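Local structure of discoidin-2 (Dictyostelium discoideum, 2VM9) at residues Ala43-Ser55 and Ser77-Thr89. The protein binds galactose and N-acetylgalactosamine as a calcium-containing, trimeric lectin that may take part in spore coat formation. Residues are numbered along the deposited sequence; the frame is centred on the assembly and turned at random.
Sequences ASRFDGSESWSSS and STQGRGDHDQWVT. With CA (calcium ion), chain B; PO4 (phosphate ion), chain G.
Glu50 and Gly82 meet through their backbones: Gly82 N donates to Glu50 O at 2.9 Å. Glu50, the centre of an inverse gamma turn, also uses its own N: it reaches Asp83 OD1 at 2.8 Å, and Arg81 NE takes the same oxygen from the opposite face of the carboxylate. Arg81 NH2 completes this side-on salt bridge by meeting Asp83 OD2 on its syn side, 28° out of the carboxylate plane, so three N-H groups fix the carboxylate. Extended from CG to NE, with CG anti to its backbone N (chi1 175°), Arg81 runs past Ser51, whose OG lies 3.3 Å from Arg81 CD. Its guanidinium lies between Ser49 CB on one face and His84 CD2 on the other; at its edge, NH1 and NH2 both bond O2 of a phosphate, probably from the crystallisation liquor, and NH1 also bonds Gln86 OE1, which is shared with Ser146 OG. Glu50 OE1 is 4.3 Å from Asp83 OD1, a likely repulsion probably eased by Arg81 and by Lys41, which pairs with Glu50 OE2. The contact illustrates how a predicted Arg-Gly-Asp attachment motif is tied into the F5/8 type C beta-sandwich, joining the Asp47 calcium loop to the turn between strands 70-79 and 87-96, with Ser51 and Arg81 packed on strand 146-153.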
loop_
_atom_site.group_PDB
_atom_site.type_symbol
_atom_site.label_atom_id
_atom_site.label_comp_id
_atom_site.label_asym_id
_atom_site.label_seq_id
_atom_site.Cartn_x
_atom_site.Cartn_y
_atom_site.Cartn_z
ATOM N N ALA A 43 -26.043 -5.744 -34.332
ATOM C CA ALA A 43 -25.531 -6.985 -34.917
ATOM C C ALA A 43 -24.655 -6.761 -36.162
ATOM O O ALA A 43 -24.013 -7.705 -36.671
ATOM C CB ALA A 43 -26.690 -7.934 -35.215
ATOM N N SER A 44 -24.579 -5.520 -36.623
ATOM C CA SER A 44 -23.848 -5.180 -37.847
ATOM C C SER A 44 -22.358 -4.882 -37.666
ATOM O O SER A 44 -21.635 -4.635 -38.639
ATOM C CB SER A 44 -24.511 -4.006 -38.567
ATOM O OG SER A 44 -24.144 -2.747 -38.022
ATOM N N ARG A 45 -21.900 -4.877 -36.420
ATOM C CA ARG A 45 -20.500 -4.607 -36.146
ATOM C C ARG A 45 -20.104 -5.357 -34.883
ATOM O O ARG A 45 -20.943 -5.613 -34.021
ATOM C CB ARG A 45 -20.244 -3.098 -35.975
ATOM C CG ARG A 45 -20.965 -2.450 -34.772
ATOM C CD ARG A 45 -20.650 -0.926 -34.685
ATOM N NE ARG A 45 -21.532 -0.286 -33.712
ATOM C CZ ARG A 45 -21.218 -0.112 -32.424
ATOM N NH1 ARG A 45 -20.040 -0.519 -31.972
ATOM N NH2 ARG A 45 -22.086 0.463 -31.596
ATOM N N PHE A 46 -18.829 -5.703 -34.791
ATOM C CA PHE A 46 -18.315 -6.447 -33.649
ATOM C C PHE A 46 -17.472 -5.502 -32.796
ATOM O O PHE A 46 -16.427 -5.024 -33.233
ATOM C CB PHE A 46 -17.468 -7.620 -34.138
ATOM C CG PHE A 46 -17.013 -8.524 -33.040
ATOM C CD1 PHE A 46 -17.945 -9.223 -32.292
ATOM C CD2 PHE A 46 -15.655 -8.658 -32.739
ATOM C CE1 PHE A 46 -17.553 -10.050 -31.251
ATOM C CE2 PHE A 46 -15.257 -9.494 -31.697
ATOM C CZ PHE A 46 -16.195 -10.188 -30.965
ATOM N N ASP A 47 -17.950 -5.231 -31.587
ATOM C CA ASP A 47 -17.244 -4.342 -30.675
ATOM C C ASP A 47 -16.516 -5.115 -29.558
ATOM O O ASP A 47 -16.011 -4.517 -28.594
ATOM C CB ASP A 47 -18.175 -3.276 -30.094
ATOM C CG ASP A 47 -19.434 -3.851 -29.410
ATOM O OD1 ASP A 47 -19.745 -5.046 -29.596
ATOM O OD2 ASP A 47 -20.128 -3.072 -28.713
ATOM N N GLY A 48 -16.457 -6.430 -29.710
ATOM C CA GLY A 48 -15.788 -7.297 -28.752
ATOM C C GLY A 48 -16.741 -8.320 -28.164
ATOM O O GLY A 48 -17.959 -8.099 -28.112
ATOM N N SER A 49 -16.183 -9.457 -27.725
ATOM C CA SER A 49 -16.978 -10.479 -27.062
ATOM C C SER A 49 -17.387 -9.956 -25.694
ATOM O O SER A 49 -16.634 -9.196 -25.027
ATOM C CB SER A 49 -16.146 -11.741 -26.883
ATOM O OG SER A 49 -14.909 -11.459 -26.254
ATOM N N GLU A 50 -18.565 -10.374 -25.266
ATOM C CA GLU A 50 -19.000 -10.111 -23.897
ATOM C C GLU A 50 -18.414 -11.198 -22.984
ATOM O O GLU A 50 -19.135 -12.022 -22.379
ATOM C CB GLU A 50 -20.527 -10.057 -23.858
ATOM C CG GLU A 50 -21.041 -8.842 -24.662
ATOM C CD GLU A 50 -22.555 -8.775 -24.742
ATOM O OE1 GLU A 50 -23.200 -9.812 -24.563
ATOM O OE2 GLU A 50 -23.077 -7.681 -24.992
ATOM N N SER A 51 -17.083 -11.241 -22.945
ATOM C CA SER A 51 -16.324 -12.247 -22.199
ATOM C C SER A 51 -14.838 -11.999 -22.463
ATOM O O SER A 51 -14.466 -11.390 -23.469
ATOM C CB SER A 51 -16.630 -13.691 -22.690
ATOM O OG SER A 51 -16.251 -13.852 -24.088
ATOM N N TRP A 52 -13.991 -12.523 -21.588
ATOM C CA TRP A 52 -12.645 -12.889 -22.052
ATOM C C TRP A 52 -12.824 -14.222 -22.792
ATOM O O TRP A 52 -13.556 -15.108 -22.309
ATOM C CB TRP A 52 -11.712 -13.124 -20.867
ATOM C CG TRP A 52 -10.480 -13.921 -21.250
ATOM C CD1 TRP A 52 -9.491 -13.533 -22.123
ATOM C CD2 TRP A 52 -10.105 -15.213 -20.760
ATOM N NE1 TRP A 52 -8.527 -14.509 -22.203
ATOM C CE2 TRP A 52 -8.873 -15.558 -21.392
ATOM C CE3 TRP A 52 -10.685 -16.120 -19.861
ATOM C CZ2 TRP A 52 -8.199 -16.764 -21.135
ATOM C CZ3 TRP A 52 -10.016 -17.345 -19.613
ATOM C CH2 TRP A 52 -8.791 -17.644 -20.240
ATOM N N SER A 53 -12.150 -14.390 -23.929
ATOM C CA SER A 53 -12.116 -15.721 -24.581
ATOM C C SER A 53 -10.661 -16.067 -24.900
ATOM O O SER A 53 -9.956 -15.247 -25.530
ATOM C CB SER A 53 -12.941 -15.723 -25.874
ATOM O OG SER A 53 -14.305 -15.383 -25.634
ATOM N N SER A 54 -10.220 -17.270 -24.512
ATOM C CA SER A 54 -8.830 -17.666 -24.743
ATOM C C SER A 54 -8.563 -17.844 -26.246
ATOM O O SER A 54 -9.485 -17.883 -27.059
ATOM C CB SER A 54 -8.496 -18.969 -23.994
ATOM O OG SER A 54 -9.107 -20.055 -24.653
ATOM N N SER A 55 -7.289 -17.970 -26.608
ATOM C CA SER A 55 -6.966 -18.383 -27.968
ATOM C C SER A 55 -6.823 -19.909 -28.084
ATOM O O SER A 55 -7.425 -20.550 -28.957
ATOM C CB SER A 55 -5.704 -17.696 -28.488
ATOM O OG SER A 55 -5.494 -18.113 -29.841
ATOM N N SER A 77 -17.429 -14.872 -8.471
ATOM C CA SER A 77 -18.591 -15.155 -9.284
ATOM C C SER A 77 -18.119 -15.323 -10.722
ATOM O O SER A 77 -17.291 -14.540 -11.173
ATOM C CB SER A 77 -19.572 -14.003 -9.249
ATOM O OG SER A 77 -20.190 -13.972 -7.970
ATOM N N THR A 78 -18.637 -16.328 -11.412
ATOM C CA THR A 78 -18.355 -16.503 -12.848
ATOM C C THR A 78 -19.654 -16.587 -13.642
ATOM O O THR A 78 -20.719 -16.932 -13.123
ATOM C CB THR A 78 -17.468 -17.751 -13.157
ATOM O OG1 THR A 78 -18.210 -18.950 -12.899
ATOM C CG2 THR A 78 -16.175 -17.732 -12.293
ATOM N N GLN A 79 -19.522 -16.305 -14.930
ATOM C CA GLN A 79 -20.623 -16.229 -15.836
ATOM C C GLN A 79 -20.054 -16.651 -17.187
ATOM O O GLN A 79 -18.842 -16.558 -17.445
ATOM C CB GLN A 79 -21.076 -14.773 -15.820
ATOM C CG GLN A 79 -22.319 -14.416 -16.501
ATOM C CD GLN A 79 -22.596 -12.930 -16.275
ATOM O OE1 GLN A 79 -21.660 -12.118 -16.250
ATOM N NE2 GLN A 79 -23.863 -12.568 -16.117
ATOM N N GLY A 80 -20.922 -17.120 -18.064
ATOM C CA GLY A 80 -20.477 -17.407 -19.406
ATOM C C GLY A 80 -20.397 -16.136 -20.259
ATOM O O GLY A 80 -20.418 -14.986 -19.763
ATOM N N ARG A 81 -20.278 -16.375 -21.547
ATOM C CA ARG A 81 -20.154 -15.298 -22.532
ATOM C C ARG A 81 -21.515 -14.731 -22.893
ATOM O O ARG A 81 -22.453 -15.491 -23.185
ATOM C CB ARG A 81 -19.451 -15.841 -23.788
ATOM C CG ARG A 81 -19.376 -14.842 -24.919
ATOM C CD ARG A 81 -18.432 -15.310 -26.041
ATOM N NE ARG A 81 -18.517 -14.348 -27.128
ATOM C CZ ARG A 81 -17.837 -14.409 -28.261
ATOM N NH1 ARG A 81 -16.968 -15.405 -28.469
ATOM N NH2 ARG A 81 -18.018 -13.453 -29.183
ATOM N N GLY A 82 -21.634 -13.403 -22.923
ATOM C CA GLY A 82 -22.962 -12.798 -23.165
ATOM C C GLY A 82 -23.548 -12.969 -24.566
ATOM O O GLY A 82 -24.773 -13.099 -24.709
ATOM N N ASP A 83 -22.700 -13.015 -25.594
ATOM C CA ASP A 83 -23.135 -12.881 -26.984
ATOM C C ASP A 83 -23.006 -14.160 -27.838
ATOM O O ASP A 83 -23.355 -14.152 -29.030
ATOM C CB ASP A 83 -22.381 -11.730 -27.664
ATOM C CG ASP A 83 -20.875 -11.932 -27.682
ATOM O OD1 ASP A 83 -20.277 -12.200 -26.613
ATOM O OD2 ASP A 83 -20.299 -11.824 -28.768
ATOM N N HIS A 84 -22.500 -15.240 -27.245
ATOM C CA HIS A 84 -22.417 -16.554 -27.942
ATOM C C HIS A 84 -22.459 -17.675 -26.913
ATOM O O HIS A 84 -22.200 -17.433 -25.748
ATOM C CB HIS A 84 -21.173 -16.673 -28.811
ATOM C CG HIS A 84 -21.303 -15.932 -30.096
ATOM N ND1 HIS A 84 -22.308 -16.211 -31.005
ATOM C CD2 HIS A 84 -20.620 -14.876 -30.599
ATOM C CE1 HIS A 84 -22.209 -15.377 -32.030
ATOM N NE2 HIS A 84 -21.201 -14.552 -31.801
ATOM N N ASP A 85 -22.783 -18.886 -27.361
ATOM C CA ASP A 85 -22.989 -20.017 -26.455
ATOM C C ASP A 85 -21.653 -20.636 -26.046
ATOM O O ASP A 85 -21.309 -21.742 -26.472
ATOM C CB ASP A 85 -23.865 -21.079 -27.136
ATOM C CG ASP A 85 -25.305 -20.636 -27.303
ATOM O OD1 ASP A 85 -25.751 -19.649 -26.672
ATOM O OD2 ASP A 85 -26.019 -21.333 -28.029
ATOM N N GLN A 86 -20.907 -19.905 -25.221
ATOM C CA GLN A 86 -19.611 -20.378 -24.722
ATOM C C GLN A 86 -19.578 -20.067 -23.255
ATOM O O GLN A 86 -20.012 -18.976 -22.842
ATOM C CB GLN A 86 -18.464 -19.622 -25.391
ATOM C CG GLN A 86 -18.419 -19.830 -26.888
ATOM C CD GLN A 86 -17.531 -18.825 -27.602
ATOM O OE1 GLN A 86 -16.929 -17.921 -26.991
ATOM N NE2 GLN A 86 -17.445 -18.986 -28.914
ATOM N N TRP A 87 -19.077 -21.002 -22.451
ATOM C CA TRP A 87 -18.990 -20.777 -21.008
ATOM C C TRP A 87 -18.048 -21.809 -20.382
ATOM O O TRP A 87 -17.880 -22.918 -20.909
ATOM C CB TRP A 87 -20.381 -20.811 -20.304
ATOM C CG TRP A 87 -21.261 -22.000 -20.636
ATOM C CD1 TRP A 87 -21.218 -23.254 -20.063
ATOM C CD2 TRP A 87 -22.336 -22.019 -21.577
ATOM N NE1 TRP A 87 -22.227 -24.052 -20.590
ATOM C CE2 TRP A 87 -22.914 -23.320 -21.532
ATOM C CE3 TRP A 87 -22.874 -21.052 -22.466
ATOM C CZ2 TRP A 87 -23.991 -23.696 -22.364
ATOM C CZ3 TRP A 87 -23.977 -21.415 -23.266
ATOM C CH2 TRP A 87 -24.516 -22.734 -23.201
ATOM N N VAL A 88 -17.410 -21.426 -19.282
ATOM C CA VAL A 88 -16.581 -22.370 -18.552
ATOM C C VAL A 88 -17.453 -23.189 -17.623
ATOM O O VAL A 88 -18.200 -22.630 -16.831
ATOM C CB VAL A 88 -15.466 -21.618 -17.804
ATOM C CG1 VAL A 88 -14.719 -22.550 -16.840
ATOM C CG2 VAL A 88 -14.527 -20.975 -18.854
ATOM N N THR A 89 -17.350 -24.522 -17.713
ATOM C CA THR A 89 -18.216 -25.399 -16.933
ATOM C C THR A 89 -17.572 -25.850 -15.614
ATOM O O THR A 89 -18.272 -26.294 -14.697
ATOM C CB THR A 89 -18.622 -26.642 -17.756
ATOM O OG1 THR A 89 -17.423 -27.238 -18.285
ATOM C CG2 THR A 89 -19.573 -26.269 -18.893
HETATM CA CA CA B . -21.770 -6.431 -29.274
HETATM P P PO4 G . -16.488 -14.138 -32.381
HETATM O O1 PO4 G . -16.785 -15.501 -32.985
HETATM O O2 PO4 G . -16.072 -14.275 -31.025
HETATM O O3 PO4 G . -17.757 -13.318 -32.481
HETATM O O4 PO4 G . -15.467 -13.443 -33.249
HETATM O O HOH W 1 -22.140 -4.951 -31.594
HETATM O O HOH W 2 -20.138 -8.101 -29.928
HETATM O O HOH W 3 -22.844 -7.934 -27.896
HETATM O O HOH W 4 -22.828 -7.952 -30.948
#